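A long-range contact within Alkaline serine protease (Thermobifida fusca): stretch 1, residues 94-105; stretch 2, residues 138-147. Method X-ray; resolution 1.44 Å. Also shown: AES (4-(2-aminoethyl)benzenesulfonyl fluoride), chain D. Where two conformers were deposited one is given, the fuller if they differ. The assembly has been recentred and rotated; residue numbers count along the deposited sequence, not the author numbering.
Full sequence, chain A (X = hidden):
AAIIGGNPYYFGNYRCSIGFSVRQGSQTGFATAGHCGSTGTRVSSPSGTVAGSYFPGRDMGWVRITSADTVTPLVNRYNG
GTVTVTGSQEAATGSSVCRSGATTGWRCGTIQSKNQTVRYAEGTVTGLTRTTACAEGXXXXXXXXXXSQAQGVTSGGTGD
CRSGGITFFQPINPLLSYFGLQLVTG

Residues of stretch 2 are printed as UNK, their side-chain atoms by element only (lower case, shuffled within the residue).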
ATOM      1  N   GLY A  94      13.839  -0.238 -13.516  1.00  4.76           N
ATOM      2  CA  GLY A  94      14.571  -1.464 -13.792  1.00  5.09           C
ATOM      3  C   GLY A  94      14.872  -2.304 -12.555  1.00  5.09           C
ATOM      4  O   GLY A  94      15.287  -3.461 -12.672  1.00  6.21           O
ATOM      5  N   SER A  95      14.702  -1.726 -11.365  1.00  4.60           N
ATOM      6  CA  SER A  95      14.995  -2.440 -10.125  1.00  4.69           C
ATOM      7  C   SER A  95      13.998  -3.574  -9.875  1.00  4.63           C
ATOM      8  O   SER A  95      12.833  -3.476 -10.273  1.00  4.60           O
ATOM      9  CB  SER A  95      14.918  -1.477  -8.941  1.00  5.06           C
ATOM     10  OG  SER A  95      15.254  -2.145  -7.726  1.00  8.52           O
ATOM     11  N   SER A  96      14.434  -4.618  -9.184  1.00  4.66           N
ATOM     12  CA  SER A  96      13.489  -5.585  -8.644  1.00  4.14           C
ATOM     13  C   SER A  96      12.647  -4.914  -7.569  1.00  4.74           C
ATOM     14  O   SER A  96      13.069  -3.936  -6.924  1.00  5.02           O
ATOM     15  CB  SER A  96      14.255  -6.763  -8.033  1.00  4.31           C
ATOM     16  OG  SER A  96      15.113  -6.302  -7.011  0.70  8.44           O
ATOM     17  N   VAL A  97      11.458  -5.462  -7.350  1.00  4.97           N
ATOM     18  CA  VAL A  97      10.581  -4.962  -6.319  1.00  5.14           C
ATOM     19  C   VAL A  97       9.622  -6.098  -5.964  1.00  5.77           C
ATOM     20  O   VAL A  97       9.334  -6.967  -6.800  1.00  6.40           O
ATOM     21  CB  VAL A  97       9.841  -3.687  -6.809  1.00  5.45           C
ATOM     22  CG1 VAL A  97       8.863  -4.013  -7.948  1.00  6.50           C
ATOM     23  CG2 VAL A  97       9.144  -2.946  -5.671  1.00  5.74           C
ATOM     24  N   CYS A  98       9.157  -6.116  -4.719  1.00  3.82           N
ATOM     25  CA  CYS A  98       8.152  -7.090  -4.299  1.00  4.58           C
ATOM     26  C   CYS A  98       7.020  -6.389  -3.591  1.00  4.50           C
ATOM     27  O   CYS A  98       7.223  -5.332  -2.984  1.00  4.67           O
ATOM     28  CB  CYS A  98       8.747  -8.118  -3.345  1.00  4.37           C
ATOM     29  SG  CYS A  98      10.132  -9.104  -4.015  1.00  6.73           S
ATOM     30  N   ARG A  99       5.831  -6.975  -3.691  1.00  4.29           N
ATOM     31  CA  ARG A  99       4.646  -6.500  -2.984  1.00  4.22           C
ATOM     32  C   ARG A  99       4.064  -7.582  -2.088  1.00  4.27           C
ATOM     33  O   ARG A  99       4.248  -8.788  -2.321  1.00  4.05           O
ATOM     34  CB  ARG A  99       3.565  -6.000  -3.960  1.00  4.49           C
ATOM     35  CG  ARG A  99       3.193  -6.955  -5.108  1.00  4.49           C
ATOM     36  CD  ARG A  99       1.718  -6.812  -5.514  1.00  6.73           C
ATOM     37  NE  ARG A  99       0.873  -7.256  -4.418  1.00  5.19           N
ATOM     38  CZ  ARG A  99       0.474  -8.518  -4.260  1.00  5.07           C
ATOM     39  NH1 ARG A  99       0.750  -9.439  -5.176  1.00  6.78           N
ATOM     40  NH2 ARG A  99      -0.219  -8.868  -3.182  1.00  7.06           N
ATOM     41  N   SER A 100       3.382  -7.123  -1.044  1.00  4.65           N
ATOM     42  CA  SER A 100       2.686  -7.990  -0.105  1.00  4.05           C
ATOM     43  C   SER A 100       1.214  -7.631  -0.045  1.00  3.59           C
ATOM     44  O   SER A 100       0.867  -6.470   0.019  1.00  3.61           O
ATOM     45  CB  SER A 100       3.306  -7.855   1.290  1.00  4.35           C
ATOM     46  OG  SER A 100       2.685  -8.713   2.241  1.00  4.56           O
ATOM     47  N   GLY A 101       0.347  -8.642  -0.060  1.00  3.20           N
ATOM     48  CA  GLY A 101      -1.091  -8.384   0.068  1.00  3.01           C
ATOM     49  C   GLY A 101      -1.870  -9.586   0.537  1.00  2.88           C
ATOM     50  O   GLY A 101      -1.397 -10.715   0.453  1.00  2.58           O
ATOM     51  N   ALA A 102      -3.079  -9.328   1.017  1.00  3.79           N
ATOM     52  CA  ALA A 102      -3.864 -10.343   1.731  1.00  4.42           C
ATOM     53  C   ALA A 102      -4.347 -11.483   0.858  1.00  4.67           C
ATOM     54  O   ALA A 102      -4.615 -12.582   1.358  1.00  6.09           O
ATOM     55  CB  ALA A 102      -5.055  -9.698   2.415  1.00  5.61           C
ATOM     56  N   THR A 103      -4.477 -11.226  -0.439  1.00  3.91           N
ATOM     57  CA  THR A 103      -5.033 -12.236  -1.330  1.00  4.34           C
ATOM     58  C   THR A 103      -3.964 -13.148  -1.940  1.00  4.04           C
ATOM     59  O   THR A 103      -4.128 -14.375  -1.972  1.00  5.53           O
ATOM     60  CB  THR A 103      -5.898 -11.606  -2.419  1.00  4.18           C
ATOM     61  OG1 THR A 103      -6.970 -10.912  -1.792  1.00  4.93           O
ATOM     62  CG2 THR A 103      -6.507 -12.657  -3.320  1.00  5.51           C
ATOM     63  N   THR A 104      -2.873 -12.548  -2.421  1.00  4.61           N
ATOM     64  CA  THR A 104      -1.855 -13.330  -3.124  1.00  4.99           C
ATOM     65  C   THR A 104      -0.516 -13.474  -2.394  1.00  5.48           C
ATOM     66  O   THR A 104       0.411 -14.069  -2.942  1.00  5.74           O
ATOM     67  CB  THR A 104      -1.601 -12.781  -4.519  1.00  5.17           C
ATOM     68  OG1 THR A 104      -1.104 -11.439  -4.426  1.00  4.71           O
ATOM     69  CG2 THR A 104      -2.879 -12.837  -5.353  1.00  5.04           C
ATOM     70  N   GLY A 105      -0.416 -12.919  -1.186  1.00  3.77           N
ATOM     71  CA  GLY A 105       0.822 -12.987  -0.420  1.00  4.32           C
ATOM     72  C   GLY A 105       1.925 -12.110  -0.983  1.00  4.13           C
ATOM     73  O   GLY A 105       1.699 -10.939  -1.304  1.00  4.42           O
ATOM     74  N   UNK A 138      -8.193  -7.427  -3.228  1.00  3.60           N
ATOM     75  CA  UNK A 138      -7.862  -7.643  -1.819  1.00  3.58           C
ATOM     76  C   UNK A 138      -6.430  -7.226  -1.536  1.00  3.56           C
ATOM     77  O   UNK A 138      -6.098  -6.922  -0.378  1.00  3.61           O
ATOM     78  N   UNK A 139      -5.581  -7.235  -2.577  1.00  4.26           N
ATOM     79  CA  UNK A 139      -4.167  -6.867  -2.412  1.00  4.02           C
ATOM     80  C   UNK A 139      -3.974  -5.352  -2.391  1.00  3.73           C
ATOM     81  O   UNK A 139      -2.883  -4.873  -2.105  1.00  3.56           O
ATOM     82  c   UNK A 139      -3.114  -8.946  -3.473  1.00  3.30           C
ATOM     83  o   UNK A 139      -3.161  -9.548  -2.363  1.00  2.75           O
ATOM     84  o   UNK A 139      -2.878  -9.548  -4.557  1.00  3.17           O
ATOM     85  c   UNK A 139      -3.289  -7.432  -3.538  1.00  3.22           C
ATOM     86  N   UNK A 140      -5.002  -4.595  -2.775  1.00  4.71           N
ATOM     87  CA  UNK A 140      -4.849  -3.155  -2.971  1.00  5.15           C
ATOM     88  C   UNK A 140      -4.506  -2.463  -1.659  1.00  4.24           C
ATOM     89  O   UNK A 140      -5.022  -2.831  -0.620  1.00  3.97           O
ATOM     90  o   UNK A 140      -6.430  -3.310  -4.782  1.00 12.14           O
ATOM     91  c   UNK A 140      -6.102  -2.569  -3.606  1.00  5.99           C
ATOM     92  N   UNK A 141      -3.613  -1.481  -1.735  1.00  3.98           N
ATOM     93  CA  UNK A 141      -3.145  -0.776  -0.576  1.00  4.55           C
ATOM     94  C   UNK A 141      -1.850  -1.328  -0.008  1.00  3.52           C
ATOM     95  O   UNK A 141      -1.166  -0.632   0.752  1.00  4.01           O
ATOM     96  N   UNK A 142      -1.519  -2.566  -0.378  1.00  2.83           N
ATOM     97  CA  UNK A 142      -0.399  -3.273   0.225  1.00  4.36           C
ATOM     98  C   UNK A 142       0.943  -2.692  -0.170  1.00  3.82           C
ATOM     99  O   UNK A 142       1.069  -2.011  -1.181  1.00  3.98           O
ATOM    100  N   UNK A 143       1.974  -2.986   0.618  1.00  3.72           N
ATOM    101  CA  UNK A 143       3.277  -2.354   0.459  1.00  3.28           C
ATOM    102  C   UNK A 143       4.133  -2.957  -0.645  1.00  3.38           C
ATOM    103  O   UNK A 143       4.030  -4.164  -0.940  1.00  3.85           O
ATOM    104  c   UNK A 143       3.396  -4.016   2.201  1.00  3.95           C
ATOM    105  c   UNK A 143       1.937  -3.912   1.766  1.00  3.18           C
ATOM    106  c   UNK A 143       3.946  -2.645   1.805  1.00  4.24           C
ATOM    107  N   UNK A 144       5.029  -2.126  -1.165  1.00  3.70           N
ATOM    108  CA  UNK A 144       6.057  -2.516  -2.130  1.00  3.33           C
ATOM    109  C   UNK A 144       7.396  -2.209  -1.506  1.00  3.52           C
ATOM    110  O   UNK A 144       7.580  -1.117  -0.945  1.00  3.60           O
ATOM    111  c   UNK A 144       4.658  -2.062  -4.160  1.00  3.40           C
ATOM    112  c   UNK A 144       3.594  -4.227  -7.621  1.00  4.22           C
ATOM    113  c   UNK A 144       5.907  -1.705  -3.429  1.00  3.34           C
ATOM    114  c   UNK A 144       2.677  -3.626  -6.792  1.00  3.73           C
ATOM    115  n   UNK A 144       2.482  -2.294  -4.681  1.00  4.17           N
ATOM    116  c   UNK A 144       5.475  -3.450  -6.243  1.00  2.99           C
ATOM    117  c   UNK A 144       4.988  -4.158  -7.358  1.00  3.84           C
ATOM    118  c   UNK A 144       4.545  -2.834  -5.384  1.00  2.86           C
ATOM    119  c   UNK A 144       3.163  -2.958  -5.668  1.00  3.51           C
ATOM    120  c   UNK A 144       3.386  -1.758  -3.787  1.00  4.11           C
ATOM    121  N   UNK A 145       8.309  -3.167  -1.603  1.00  3.75           N
ATOM    122  CA  UNK A 145       9.660  -3.062  -1.054  1.00  4.02           C
ATOM    123  C   UNK A 145      10.707  -3.418  -2.089  1.00  3.88           C
ATOM    124  O   UNK A 145      10.544  -4.375  -2.879  1.00  4.49           O
ATOM    125  c   UNK A 145       9.140  -4.893   2.358  1.00  6.38           C
ATOM    126  c   UNK A 145       9.119  -3.663   1.454  1.00  4.91           C
ATOM    127  c   UNK A 145       9.739  -2.463   2.120  1.00  8.05           C
ATOM    128  c   UNK A 145       9.843  -4.000   0.154  1.00  4.51           C
ATOM    129  N   UNK A 146      11.765  -2.626  -2.109  1.00  3.79           N
ATOM    130  CA  UNK A 146      12.999  -3.053  -2.748  1.00  4.50           C
ATOM    131  C   UNK A 146      13.980  -3.201  -1.601  1.00  4.05           C
ATOM    132  O   UNK A 146      14.409  -2.204  -1.002  1.00  4.43           O
ATOM    133  c   UNK A 146      13.489  -2.046  -3.800  1.00  4.58           C
ATOM    134  c   UNK A 146      14.804  -2.531  -4.420  1.00  3.80           C
ATOM    135  o   UNK A 146      12.488  -1.932  -4.823  1.00  4.46           O
ATOM    136  N   UNK A 147      14.319  -4.449  -1.278  1.00  4.85           N
ATOM    137  CA  UNK A 147      15.068  -4.739  -0.042  1.00  4.35           C
ATOM    138  C   UNK A 147      14.280  -4.258   1.164  1.00  4.49           C
ATOM    139  O   UNK A 147      13.110  -4.610   1.325  1.00  5.16           O
TER
HETATM  140  C3  AES D1002      -7.418  -5.946  -8.909  1.00 19.87           C
HETATM  141  C2  AES D1002      -7.229  -5.101  -7.811  1.00 20.34           C
HETATM  142  C1  AES D1002      -5.934  -4.723  -7.454  1.00 19.84           C
HETATM  143  S   AES D1002      -5.576  -3.690  -6.070  1.00 18.07           S
HETATM  144  O1S AES D1002      -4.970  -2.370  -6.441  1.00 15.69           O
HETATM  145  O2S AES D1002      -4.277  -4.713  -5.393  1.00 20.38           O
HETATM  146  C6  AES D1002      -4.841  -5.212  -8.169  1.00 19.69           C
HETATM  147  C5  AES D1002      -5.030  -6.047  -9.264  1.00 19.73           C
HETATM  148  C4  AES D1002      -6.314  -6.426  -9.638  1.00 20.15           C
HETATM  149  C7  AES D1002      -6.442  -7.346 -10.846  1.00 21.57           C
HETATM  150  C8  AES D1002      -7.817  -7.275 -11.504  1.00 23.83           C
HETATM  151  N8  AES D1002      -7.721  -7.564 -12.922  1.00 26.10           N
HETATM  152  O   HOH W   1      -0.281  -5.613  -2.384  1.00  2.00           O

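Position 138 has no side-chain atoms, and its phi/psi of 102/-25 would jam a CB against the preceding carbonyl. An ideal CB would also lie 2.1 Å from Thr-103 OG1. It is Gly-138.

Position 139 carries two carbons, the second bearing two oxygens. Thr-103 N donates to one of these oxygens at 2.9 Å. The same oxygen accepts a second bond, 3.0 Å long, from Thr-104 N. The other oxygen lies 2.6 Å from Thr-104 OG1, which donates to it. A short carboxylate fits: Asp-139. Its OD2 forms a salt bridge with Arg-99 NH2 at 3.1 Å, but lies well out of the guanidinium plane, so the attraction rests on charge alone.

Position 140 has one carbon and then one oxygen, and its CB points away from stretch 1. That oxygen is 1.6 Å from AES S, a covalent bond. This is Ser-140, sulfonylated through OG, as befits the nucleophile of a serine protease.

Position 141 shows no side-chain atoms; phi/psi of 95/-18 again calls for glycine, Gly-141.

Position 142 is equally bare, although its phi is negative. Here stretch 1 supplies the evidence: an ideal CB would stand 2.2 Å from Ser-100 O. It is Gly-142, closing a type II turn from Asp-139.

Position 143 has three carbons closing a ring onto the backbone N, which identifies Pro-143. Its O accepts from Ser-100 N at 3.0 Å.

Position 144 has one carbon leading to fused five- and six-membered rings with eight carbons and one nitrogen, an indole: Trp-144. Arg-99 CB sits 3.6 Å from the centroid of the six-membered ring, 14° off its normal, a CH-pi contact over the face. Val-97 CG2 meets the ring edge, 3.7 Å from Trp-144 CE3.

Position 145 has four carbons forked at the second, hence Leu-145. Its side chain shares a sheet face with that of Cys-98, opposite the face of Arg-99 and Trp-144.

Position 146 has one CB carrying an oxygen and a carbon, the pattern of Thr-146. Its OG1 donates to Ser-96 O at 3.0 Å, while CG2 lies 3.4 Å from Ser-95 OG.

Position 147 has no side chain, and positive phi (59°) favours Gly-147; it does not touch stretch 1.

The contact joins two elements. Antiparallel strands pair through Cys-98 N to Leu-145 O (2.9 Å) and Leu-145 N to Cys-98 O (2.8 Å). Beyond them, Asp-139 gathers the 103-104 loop, while water 1 accepts from Arg-99 NE (2.9 Å) and donates to Ser-100 O (2.8 Å) and Asp-139 O (2.7 Å), linking strand to turn.

Stretch 2 (138-147) GDSGGPWLTG
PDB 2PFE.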